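PDB 7BIP: luciferase-like monooxygenase from Streptomyces bottropensis, which probably acts as a monooxygenase in the biosynthesis of the aromatic type II polyketide rishirilide. Local coordinates for residues H169-V174 / E225-M230; N233-E238 / A336-L341. All coordinates share one frame; numbering follows the deposited sequence.

Contact 1: H169-V174 / E225-M230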
# COMPACT_ATOMS: atom_id res chain seq x y z
N HIS A 169 -10.23 7.45 15.13
CA HIS A 169 -9.65 6.64 14.07
C HIS A 169 -10.67 6.54 12.95
O HIS A 169 -11.81 6.99 13.12
CB HIS A 169 -9.25 5.25 14.60
CG HIS A 169 -10.33 4.54 15.36
ND1 HIS A 169 -11.44 4.02 14.74
CD2 HIS A 169 -10.45 4.25 16.67
CE1 HIS A 169 -12.22 3.46 15.65
NE2 HIS A 169 -11.63 3.57 16.83
N PRO A 170 -10.31 6.02 11.77
CA PRO A 170 -11.32 5.80 10.73
C PRO A 170 -12.47 4.94 11.23
O PRO A 170 -12.31 4.09 12.12
CB PRO A 170 -10.53 5.10 9.63
CG PRO A 170 -9.14 5.55 9.82
CD PRO A 170 -8.97 5.63 11.31
N ARG A 171 -13.65 5.18 10.66
CA ARG A 171 -14.81 4.34 10.91
C ARG A 171 -14.44 2.88 10.69
O ARG A 171 -13.76 2.54 9.73
CB ARG A 171 -15.96 4.73 9.98
CG ARG A 171 -17.31 4.09 10.35
CD ARG A 171 -18.37 4.38 9.29
NE ARG A 171 -18.55 5.82 9.08
CZ ARG A 171 -19.38 6.58 9.79
NH1 ARG A 171 -20.10 6.04 10.77
NH2 ARG A 171 -19.48 7.88 9.52
N ILE A 172 -14.90 2.01 11.59
CA ILE A 172 -14.68 0.57 11.48
C ILE A 172 -16.01 -0.08 11.10
O ILE A 172 -17.02 0.12 11.78
CB ILE A 172 -14.14 -0.03 12.79
CG1 ILE A 172 -12.72 0.47 13.09
CG2 ILE A 172 -14.13 -1.57 12.74
CD1 ILE A 172 -12.21 0.03 14.47
N LEU A 173 -16.01 -0.86 10.02
CA LEU A 173 -17.17 -1.64 9.63
C LEU A 173 -16.79 -3.11 9.58
O LEU A 173 -15.67 -3.46 9.17
CB LEU A 173 -17.72 -1.20 8.27
CG LEU A 173 -18.03 0.29 8.21
CD1 LEU A 173 -16.90 1.00 7.50
CD2 LEU A 173 -19.37 0.54 7.52
N VAL A 174 -17.71 -3.98 9.99
CA VAL A 174 -17.47 -5.42 10.03
C VAL A 174 -18.37 -6.08 9.01
O VAL A 174 -19.60 -5.91 9.05
CB VAL A 174 -17.71 -5.99 11.44
CG1 VAL A 174 -17.69 -7.50 11.40
CG2 VAL A 174 -16.64 -5.45 12.39
N GLU A 225 -26.52 6.36 8.12
CA GLU A 225 -26.51 5.63 6.85
C GLU A 225 -25.10 5.27 6.41
O GLU A 225 -24.94 4.35 5.60
CB GLU A 225 -27.21 6.45 5.76
CG GLU A 225 -26.64 7.83 5.54
CD GLU A 225 -27.35 8.57 4.43
OE1 GLU A 225 -27.01 9.74 4.17
OE2 GLU A 225 -28.25 7.98 3.80
N GLU A 226 -24.07 5.95 6.93
CA GLU A 226 -22.70 5.59 6.58
C GLU A 226 -22.16 4.41 7.39
O GLU A 226 -21.06 3.93 7.10
CB GLU A 226 -21.78 6.81 6.74
CG GLU A 226 -21.90 7.79 5.59
CD GLU A 226 -21.10 9.05 5.80
OE1 GLU A 226 -21.41 9.78 6.77
OE2 GLU A 226 -20.19 9.32 4.99
N ASP A 227 -22.93 3.92 8.36
CA ASP A 227 -22.52 2.77 9.17
C ASP A 227 -23.01 1.45 8.59
O ASP A 227 -22.70 0.40 9.16
CB ASP A 227 -23.05 2.92 10.60
CG ASP A 227 -22.31 3.98 11.37
OD1 ASP A 227 -21.06 3.94 11.38
OD2 ASP A 227 -22.97 4.86 11.96
N ILE A 228 -23.75 1.47 7.48
CA ILE A 228 -24.33 0.27 6.90
C ILE A 228 -24.00 0.28 5.41
O ILE A 228 -24.46 1.18 4.69
CB ILE A 228 -25.85 0.20 7.12
CG1 ILE A 228 -26.18 0.14 8.62
CG2 ILE A 228 -26.45 -0.99 6.40
CD1 ILE A 228 -27.66 0.36 8.90
N HIS A 229 -23.21 -0.69 4.97
CA HIS A 229 -22.74 -0.78 3.59
C HIS A 229 -23.26 -2.06 2.94
O HIS A 229 -23.29 -3.11 3.57
CB HIS A 229 -21.21 -0.80 3.51
CG HIS A 229 -20.57 0.55 3.63
ND1 HIS A 229 -19.55 0.97 2.79
CD2 HIS A 229 -20.77 1.56 4.51
CE1 HIS A 229 -19.17 2.18 3.14
NE2 HIS A 229 -19.89 2.56 4.18
N MET A 230 -23.64 -1.97 1.67
CA MET A 230 -23.93 -3.15 0.86
C MET A 230 -23.45 -2.89 -0.55
O MET A 230 -23.56 -1.76 -1.04
CB MET A 230 -25.43 -3.49 0.82
CG MET A 230 -26.09 -3.59 2.20
SD MET A 230 -27.81 -4.10 2.03
CE MET A 230 -28.53 -3.35 3.49
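With CG anti to the backbone N (chi1 -168°) and a bend at chi3 (-57°), the Arg-171 side chain reaches across and turns its guanidinium toward the loop 225-227. Asp-227, its CG beside its own backbone N, brings a carboxylate to the edge of that group. Arg-171 NH1 lies only 2.4 Å from Asp-227 OD1, a very short salt bridge whose N-H points at the oxygen along a bent path (134°) and meets it from above the carboxylate plane. Glu-226 lies over one face instead: its CB is 3.8 Å from Arg-171 NH2, and its OE1 makes a long, purely charge-based salt bridge of 3.9 Å to the same nitrogen. Both acids are held elsewhere, Glu-226 OE2 by His-38 and Asp-227 OD2 by the backbone N of Thr-224, which should steady them for the arginine. Deeper in, Leu-173 CD2 packs obliquely on the His-229 ring, 3.5 Å from His-229 CD2, while His-229 ND1 hydrogen-bonds Lys-41 NZ. Strands 171-175 and 228-236 both pair with strand 192-195, whose Met-194 touches Leu-173 and His-229. The salt-bridge network and the Leu-173/His-229 packing thus lie near the starts of two strands that flank strand 192-195 in a TIM barrel.

Contact 2: N233-E238 / A336-L341. With EDO (1,2-ethanediol), chain I.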
# COMPACT_ATOMS: atom_id res chain seq x y z
N ASN A 233 -23.85 -5.35 -7.87
CA ASN A 233 -23.42 -5.24 -9.26
C ASN A 233 -24.29 -4.22 -9.99
O ASN A 233 -25.51 -4.18 -9.81
CB ASN A 233 -23.47 -6.60 -9.95
CG ASN A 233 -22.44 -7.56 -9.40
OD1 ASN A 233 -21.37 -7.14 -8.95
ND2 ASN A 233 -22.76 -8.85 -9.41
N CYS A 234 -23.65 -3.36 -10.78
CA CYS A 234 -24.39 -2.24 -11.35
C CYS A 234 -23.97 -2.03 -12.80
O CYS A 234 -22.77 -1.91 -13.09
CB CYS A 234 -24.17 -0.96 -10.53
SG CYS A 234 -25.03 0.45 -11.19
N TYR A 235 -24.95 -1.99 -13.70
CA TYR A 235 -24.69 -1.71 -15.10
C TYR A 235 -25.88 -0.93 -15.64
O TYR A 235 -27.02 -1.41 -15.55
CB TYR A 235 -24.47 -3.01 -15.90
CG TYR A 235 -23.97 -2.78 -17.30
CD1 TYR A 235 -22.64 -3.00 -17.62
CD2 TYR A 235 -24.82 -2.33 -18.30
CE1 TYR A 235 -22.17 -2.78 -18.91
CE2 TYR A 235 -24.37 -2.10 -19.58
CZ TYR A 235 -23.04 -2.33 -19.88
OH TYR A 235 -22.56 -2.11 -21.15
N LEU A 236 -25.63 0.25 -16.21
CA LEU A 236 -26.69 1.09 -16.75
C LEU A 236 -26.45 1.34 -18.23
O LEU A 236 -25.31 1.53 -18.66
CB LEU A 236 -26.77 2.44 -16.01
CG LEU A 236 -27.60 2.53 -14.73
CD1 LEU A 236 -27.07 1.61 -13.65
CD2 LEU A 236 -27.64 3.98 -14.20
N ALA A 237 -27.54 1.35 -19.00
CA ALA A 237 -27.51 1.82 -20.38
C ALA A 237 -28.87 2.43 -20.69
O ALA A 237 -29.86 2.11 -20.04
CB ALA A 237 -27.17 0.69 -21.36
N GLU A 238 -28.90 3.33 -21.69
CA GLU A 238 -30.18 3.91 -22.10
C GLU A 238 -31.14 2.84 -22.61
O GLU A 238 -32.36 2.95 -22.44
CB GLU A 238 -29.97 4.98 -23.17
CG GLU A 238 -29.24 6.23 -22.67
CD GLU A 238 -30.17 7.22 -21.97
OE1 GLU A 238 -31.35 6.86 -21.73
OE2 GLU A 238 -29.74 8.35 -21.67
N ALA A 336 -17.65 3.49 -17.42
CA ALA A 336 -17.77 4.94 -17.32
C ALA A 336 -19.18 5.40 -17.69
O ALA A 336 -19.72 6.32 -17.06
CB ALA A 336 -16.72 5.60 -18.21
N ARG A 337 -19.78 4.77 -18.70
CA ARG A 337 -21.16 5.09 -19.07
C ARG A 337 -22.11 4.82 -17.92
O ARG A 337 -22.99 5.64 -17.62
CB ARG A 337 -21.59 4.30 -20.31
CG ARG A 337 -23.07 4.47 -20.65
CD ARG A 337 -23.44 3.77 -21.96
NE ARG A 337 -23.36 2.33 -21.84
CZ ARG A 337 -23.68 1.49 -22.81
NH1 ARG A 337 -24.09 1.97 -23.99
NH2 ARG A 337 -23.59 0.18 -22.61
N THR A 338 -21.94 3.67 -17.25
CA THR A 338 -22.76 3.36 -16.08
C THR A 338 -22.66 4.47 -15.05
O THR A 338 -23.68 4.93 -14.51
CB THR A 338 -22.32 2.03 -15.47
OG1 THR A 338 -22.68 0.95 -16.34
CG2 THR A 338 -22.99 1.80 -14.11
N MET A 339 -21.43 4.91 -14.76
CA MET A 339 -21.26 5.94 -13.74
C MET A 339 -21.86 7.26 -14.19
O MET A 339 -22.50 7.96 -13.40
CB MET A 339 -19.79 6.09 -13.39
CG MET A 339 -19.24 4.88 -12.64
SD MET A 339 -17.46 5.02 -12.44
CE MET A 339 -17.34 6.46 -11.39
N ARG A 340 -21.66 7.63 -15.47
CA ARG A 340 -22.20 8.90 -15.96
C ARG A 340 -23.72 8.90 -15.96
O ARG A 340 -24.34 9.91 -15.59
CB ARG A 340 -21.66 9.18 -17.36
CG ARG A 340 -20.18 9.53 -17.37
CD ARG A 340 -19.73 10.23 -18.64
NE ARG A 340 -18.34 10.65 -18.53
CZ ARG A 340 -17.31 9.99 -19.06
NH1 ARG A 340 -17.52 8.87 -19.74
NH2 ARG A 340 -16.07 10.45 -18.90
N LEU A 341 -24.35 7.78 -16.34
CA LEU A 341 -25.81 7.73 -16.33
C LEU A 341 -26.35 7.78 -14.90
O LEU A 341 -27.35 8.45 -14.63
CB LEU A 341 -26.30 6.48 -17.05
CG LEU A 341 -26.19 6.48 -18.58
CD1 LEU A 341 -26.53 5.09 -19.14
CD2 LEU A 341 -27.09 7.55 -19.20
C1 EDO I . -18.93 -10.39 -6.87
O1 EDO I . -18.28 -9.68 -7.93
C2 EDO I . -19.25 -9.41 -5.75
O2 EDO I . -20.48 -8.74 -6.03
O HOH W 1 -20.97 -1.03 -15.19
O HOH W 2 -22.74 0.95 -19.61
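In the beta/alpha barrel, the C-terminal end of strand 228-236 is crossed by helix 332-345, which follows strand 320-324; the local axes run 82° apart and approach to 7.0 Å. Thr-338 is the polar centre. Its OG1, anti to the carbonyl carbon, accepts a nearly straight hydrogen bond (172°) from the backbone N of Leu-236 at 3.0 Å. OG1 also has two acceptors near it, a water that bridges to Cys-234 O and the backbone O of Glu-334, which must share its single proton. The Thr-338 methyl, anti to the backbone N, turns instead to Cys-234, with Thr-338 CG2 3.8 Å from Cys-234 SG. Arg-337, bent at chi3, donates from NH2, close to its guanidinium plane, a bent hydrogen bond (131°) to Tyr-235 OH at 2.9 Å, the ring standing steeply to that plane; the hydroxyl also bonds Glu-334, and NH2 forms a salt bridge with Glu-242. Ala-237 CB sits over the centre of one guanidinium face, and a second water joins Arg-337 NE (2.7 Å) to the backbone O of Leu-236. One turn on, Leu-341 slides past Leu-236 in the opposite direction, its CB 4.0 Å from Leu-236 CD2, while Leu-341 CD1 rests on Ala-237 CA at 3.6 Å. A helix threonine thus takes a strand amide at a nearly square crossing, unlike the near-antiparallel beta/alpha units of a TIM barrel.

How the contacts relate
Both contacts use strand 228-236, contact 1 at its N-terminal end and contact 2 at its C-terminal end, and their centres are about 25 Å apart. They follow one another along the chain and do not otherwise touch. Contact 1 joins strands across strand 192-195, whereas contact 2 ties the sheet to helix 332-345. Of the two, contact 1 adjoins an annotated residue, Lys-41, which binds calcium in a crystal structure of this protein, although none is bound to this chain in the present model. Contact 2 lies away from such sites; at the start of its strand segment, Asn-233 takes a weak hydrogen bond from an ethanediol, probably from the crystallisation liquor.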